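Local coordinates for probable glutathione S-transferase (Bordetella bronchiseptica RB50, PDB 3H1N), which probably conjugates glutathione to electrophilic substrates, as other members of the glutathione S-transferase family do, at residues 35-45 with 225-235. Residues are numbered along the deposited sequence; the frame is centred on the assembly and turned at random.
Sequences EFVRLALEAGK and ELRGYLASDRR
At the interface between the thioredoxin-like N-terminal domain and the helical C-terminal domain, Y229 enters as a knob among E35, R38, L39 and E42 of helix 35-43. Its CG lies anti to the backbone N (chi1 174°), which lays the ring along the helix, its hydroxyl pointing toward the N-terminal end and E35. There OH donates to E35 OE2 over a very short 2.5 Å, the carboxylate oxygen lying at the ring edge. The other oxygen of E35, OE1, is held by two nitrogens of R38: NH1 meets it nearly along the C-O axis at 2.8 Å, while NE comes from above the carboxylate plane. Both bonds fall on one oxygen, and this probably helps to orient the carboxylate for the tyrosine; water 1 joins OE1 to the backbone O of R234. R38 also pairs with D50.

One face of the Y229 ring takes a CH-pi contact from E42 CG, 3.9 Å from the ring centroid. The E42 chain turns about its CB-CG bond (chi2 -84°), and the carboxylate meets R234 side-on. R234 NE bonds to E42 OE1 at 2.9 Å. The second bond runs from R234 NH2 to E42 OE2 at 3.1 Å. OE1 is hydrogen-bonded to Y48 as well.

As in the family fold, the first helix of the thioredoxin-like domain here packs against the C-terminal helices, with the short segments of 35-43 and 225-230 crossing at 127°. L39 CD2 meets Y229 CE1 obliquely at 3.7 Å and reaches L226 CD2, and A43 CB rests on L226 CG at 3.7 Å. Water 2 bridges the carbonyl oxygens of E42 and E225.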
loop_
_atom_site.group_PDB
_atom_site.type_symbol
_atom_site.label_atom_id
_atom_site.label_comp_id
_atom_site.label_asym_id
_atom_site.label_seq_id
_atom_site.Cartn_x
_atom_site.Cartn_y
_atom_site.Cartn_z
ATOM N N GLU B 35 15.274 -1.207 -1.864
ATOM C CA GLU B 35 15.847 -0.267 -2.817
ATOM C C GLU B 35 15.143 1.086 -2.856
ATOM O O GLU B 35 15.803 2.103 -3.044
ATOM C CB GLU B 35 15.922 -0.881 -4.218
ATOM C CG GLU B 35 16.887 -0.173 -5.165
ATOM C CD GLU B 35 18.342 -0.197 -4.692
ATOM O OE1 GLU B 35 18.711 -1.004 -3.807
ATOM O OE2 GLU B 35 19.125 0.609 -5.215
ATOM N N PHE B 36 13.824 1.113 -2.659
ATOM C CA PHE B 36 13.106 2.391 -2.643
ATOM C C PHE B 36 13.582 3.267 -1.475
ATOM O O PHE B 36 13.771 4.484 -1.617
ATOM C CB PHE B 36 11.593 2.181 -2.590
ATOM C CG PHE B 36 11.025 1.512 -3.818
ATOM C CD1 PHE B 36 10.726 2.257 -4.964
ATOM C CD2 PHE B 36 10.773 0.138 -3.823
ATOM C CE1 PHE B 36 10.187 1.639 -6.094
ATOM C CE2 PHE B 36 10.243 -0.495 -4.960
ATOM C CZ PHE B 36 9.954 0.260 -6.097
ATOM N N VAL B 37 13.830 2.634 -0.338
ATOM C CA VAL B 37 14.308 3.348 0.846
ATOM C C VAL B 37 15.765 3.778 0.661
ATOM O O VAL B 37 16.126 4.934 0.952
ATOM C CB VAL B 37 14.115 2.504 2.130
ATOM C CG1 VAL B 37 14.661 3.243 3.357
ATOM C CG2 VAL B 37 12.654 2.175 2.320
ATOM N N ARG B 38 16.577 2.856 0.142
ATOM C CA ARG B 38 18.008 3.058 -0.044
ATOM C C ARG B 38 18.274 4.227 -0.997
ATOM O O ARG B 38 19.175 5.034 -0.752
ATOM C CB ARG B 38 18.639 1.761 -0.587
ATOM C CG ARG B 38 20.137 1.622 -0.430
ATOM C CD ARG B 38 20.556 0.152 -0.216
ATOM N NE ARG B 38 19.739 -0.733 -1.026
ATOM C CZ ARG B 38 19.049 -1.779 -0.574
ATOM N NH1 ARG B 38 18.317 -2.479 -1.425
ATOM N NH2 ARG B 38 19.126 -2.157 0.694
ATOM N N LEU B 39 17.494 4.326 -2.080
ATOM C CA LEU B 39 17.639 5.460 -3.009
ATOM C C LEU B 39 17.401 6.810 -2.324
ATOM O O LEU B 39 18.154 7.747 -2.512
ATOM C CB LEU B 39 16.718 5.307 -4.233
ATOM C CG LEU B 39 17.152 4.278 -5.281
ATOM C CD1 LEU B 39 15.999 3.966 -6.217
ATOM C CD2 LEU B 39 18.374 4.759 -6.070
ATOM N N ALA B 40 16.349 6.898 -1.519
ATOM C CA ALA B 40 16.046 8.137 -0.812
ATOM C C ALA B 40 17.120 8.535 0.200
ATOM O O ALA B 40 17.472 9.715 0.297
ATOM C CB ALA B 40 14.679 8.026 -0.131
ATOM N N LEU B 41 17.632 7.562 0.961
ATOM C CA LEU B 41 18.647 7.832 1.986
ATOM C C LEU B 41 19.932 8.254 1.306
ATOM O O LEU B 41 20.613 9.186 1.756
ATOM C CB LEU B 41 18.920 6.598 2.852
ATOM C CG LEU B 41 17.773 6.087 3.729
ATOM C CD1 LEU B 41 18.084 4.660 4.222
ATOM C CD2 LEU B 41 17.525 7.066 4.890
ATOM N N GLU B 42 20.249 7.571 0.210
ATOM C CA GLU B 42 21.468 7.880 -0.553
ATOM C C GLU B 42 21.412 9.272 -1.200
ATOM O O GLU B 42 22.336 10.085 -1.034
ATOM C CB GLU B 42 21.728 6.789 -1.602
ATOM C CG GLU B 42 22.145 5.412 -1.025
ATOM C CD GLU B 42 23.641 5.280 -0.714
ATOM O OE1 GLU B 42 24.040 4.268 -0.094
ATOM O OE2 GLU B 42 24.418 6.173 -1.078
ATOM N N ALA B 43 20.341 9.545 -1.940
ATOM C CA ALA B 43 20.183 10.827 -2.637
ATOM C C ALA B 43 19.992 11.994 -1.662
ATOM O O ALA B 43 20.516 13.081 -1.887
ATOM C CB ALA B 43 19.041 10.763 -3.647
ATOM N N GLY B 44 19.286 11.745 -0.563
ATOM C CA GLY B 44 19.104 12.752 0.481
ATOM C C GLY B 44 20.300 12.929 1.410
ATOM O O GLY B 44 20.280 13.798 2.277
ATOM N N LYS B 45 21.336 12.114 1.220
ATOM C CA LYS B 45 22.546 12.104 2.073
ATOM C C LYS B 45 22.221 11.957 3.562
ATOM O O LYS B 45 22.725 12.692 4.412
ATOM C CB LYS B 45 23.424 13.332 1.810
ATOM C CG LYS B 45 23.987 13.381 0.402
ATOM C CD LYS B 45 24.841 14.618 0.228
ATOM C CE LYS B 45 24.109 15.698 -0.552
ATOM N NZ LYS B 45 24.433 15.624 -2.011
ATOM N N GLU B 225 23.657 13.732 -6.880
ATOM C CA GLU B 225 23.527 13.086 -5.577
ATOM C C GLU B 225 23.321 11.565 -5.631
ATOM O O GLU B 225 23.461 10.892 -4.607
ATOM C CB GLU B 225 22.461 13.764 -4.696
ATOM C CG GLU B 225 21.068 13.906 -5.302
ATOM C CD GLU B 225 20.910 15.209 -6.073
ATOM O OE1 GLU B 225 20.037 16.023 -5.715
ATOM O OE2 GLU B 225 21.670 15.421 -7.031
ATOM N N LEU B 226 22.992 11.021 -6.809
ATOM C CA LEU B 226 22.922 9.566 -6.966
ATOM C C LEU B 226 24.113 8.966 -7.701
ATOM O O LEU B 226 24.248 7.744 -7.748
ATOM C CB LEU B 226 21.596 9.108 -7.602
ATOM C CG LEU B 226 20.410 8.979 -6.643
ATOM C CD1 LEU B 226 19.157 8.667 -7.447
ATOM C CD2 LEU B 226 20.655 7.917 -5.554
ATOM N N ARG B 227 24.979 9.813 -8.266
ATOM C CA ARG B 227 26.082 9.342 -9.103
ATOM C C ARG B 227 26.945 8.280 -8.413
ATOM O O ARG B 227 27.179 7.203 -8.972
ATOM C CB ARG B 227 26.950 10.531 -9.563
ATOM C CG ARG B 227 27.943 10.244 -10.708
ATOM C CD ARG B 227 27.250 10.101 -12.072
ATOM N NE ARG B 227 26.294 11.179 -12.356
ATOM C CZ ARG B 227 26.588 12.319 -12.979
ATOM N NH1 ARG B 227 25.629 13.218 -13.174
ATOM N NH2 ARG B 227 27.832 12.568 -13.408
ATOM N N GLY B 228 27.416 8.601 -7.207
ATOM C CA GLY B 228 28.269 7.710 -6.433
ATOM C C GLY B 228 27.593 6.381 -6.158
ATOM O O GLY B 228 28.177 5.327 -6.438
ATOM N N TYR B 229 26.363 6.442 -5.632
ATOM C CA TYR B 229 25.579 5.242 -5.279
ATOM C C TYR B 229 25.329 4.281 -6.452
ATOM O O TYR B 229 25.515 3.066 -6.323
ATOM C CB TYR B 229 24.241 5.601 -4.600
ATOM C CG TYR B 229 23.394 4.370 -4.380
ATOM C CD1 TYR B 229 22.212 4.173 -5.097
ATOM C CD2 TYR B 229 23.810 3.365 -3.498
ATOM C CE1 TYR B 229 21.426 3.011 -4.901
ATOM C CE2 TYR B 229 23.041 2.208 -3.303
ATOM C CZ TYR B 229 21.869 2.035 -4.006
ATOM O OH TYR B 229 21.150 0.877 -3.806
ATOM N N LEU B 230 24.916 4.829 -7.593
ATOM C CA LEU B 230 24.556 4.002 -8.747
ATOM C C LEU B 230 25.774 3.341 -9.393
ATOM O O LEU B 230 25.626 2.389 -10.152
ATOM C CB LEU B 230 23.754 4.807 -9.777
ATOM C CG LEU B 230 22.410 5.390 -9.318
ATOM C CD1 LEU B 230 21.863 6.372 -10.353
ATOM C CD2 LEU B 230 21.376 4.302 -8.978
ATOM N N ALA B 231 26.966 3.821 -9.049
ATOM C CA ALA B 231 28.220 3.266 -9.570
ATOM C C ALA B 231 28.957 2.434 -8.514
ATOM O O ALA B 231 30.044 1.920 -8.767
ATOM C CB ALA B 231 29.110 4.390 -10.085
ATOM N N SER B 232 28.347 2.295 -7.336
ATOM C CA SER B 232 28.971 1.623 -6.192
ATOM C C SER B 232 28.628 0.134 -6.131
ATOM O O SER B 232 27.775 -0.348 -6.881
ATOM C CB SER B 232 28.509 2.288 -4.890
ATOM O OG SER B 232 27.149 1.964 -4.635
ATOM N N ASP B 233 29.292 -0.578 -5.221
ATOM C CA ASP B 233 28.963 -1.968 -4.889
ATOM C C ASP B 233 27.679 -2.071 -4.089
ATOM O O ASP B 233 27.149 -3.167 -3.893
ATOM C CB ASP B 233 30.095 -2.593 -4.075
ATOM C CG ASP B 233 31.383 -2.697 -4.856
ATOM O OD1 ASP B 233 31.334 -2.540 -6.097
ATOM O OD2 ASP B 233 32.442 -2.940 -4.237
ATOM N N ARG B 234 27.188 -0.932 -3.614
ATOM C CA ARG B 234 25.966 -0.902 -2.798
ATOM C C ARG B 234 24.684 -1.078 -3.618
ATOM O O ARG B 234 23.621 -1.403 -3.064
ATOM C CB ARG B 234 25.900 0.388 -1.976
ATOM C CG ARG B 234 27.089 0.588 -1.040
ATOM C CD ARG B 234 26.832 1.733 -0.047
ATOM N NE ARG B 234 26.552 3.016 -0.702
ATOM C CZ ARG B 234 27.440 3.710 -1.415
ATOM N NH1 ARG B 234 28.668 3.254 -1.591
ATOM N NH2 ARG B 234 27.090 4.862 -1.967
ATOM N N ARG B 235 24.779 -0.814 -4.921
ATOM C CA ARG B 235 23.669 -0.986 -5.842
ATOM C C ARG B 235 23.686 -2.409 -6.405
ATOM O O ARG B 235 24.493 -2.726 -7.276
ATOM C CB ARG B 235 23.762 0.043 -6.976
ATOM C CG ARG B 235 22.586 0.041 -7.942
ATOM C CD ARG B 235 23.044 0.380 -9.347
ATOM N NE ARG B 235 21.926 0.682 -10.235
ATOM C CZ ARG B 235 22.068 1.098 -11.489
ATOM N NH1 ARG B 235 23.280 1.260 -12.003
ATOM N NH2 ARG B 235 20.998 1.359 -12.226
HETATM O O HOH W 1 21.209 -2.258 -3.729
HETATM O O HOH W 2 24.250 12.072 -2.383
#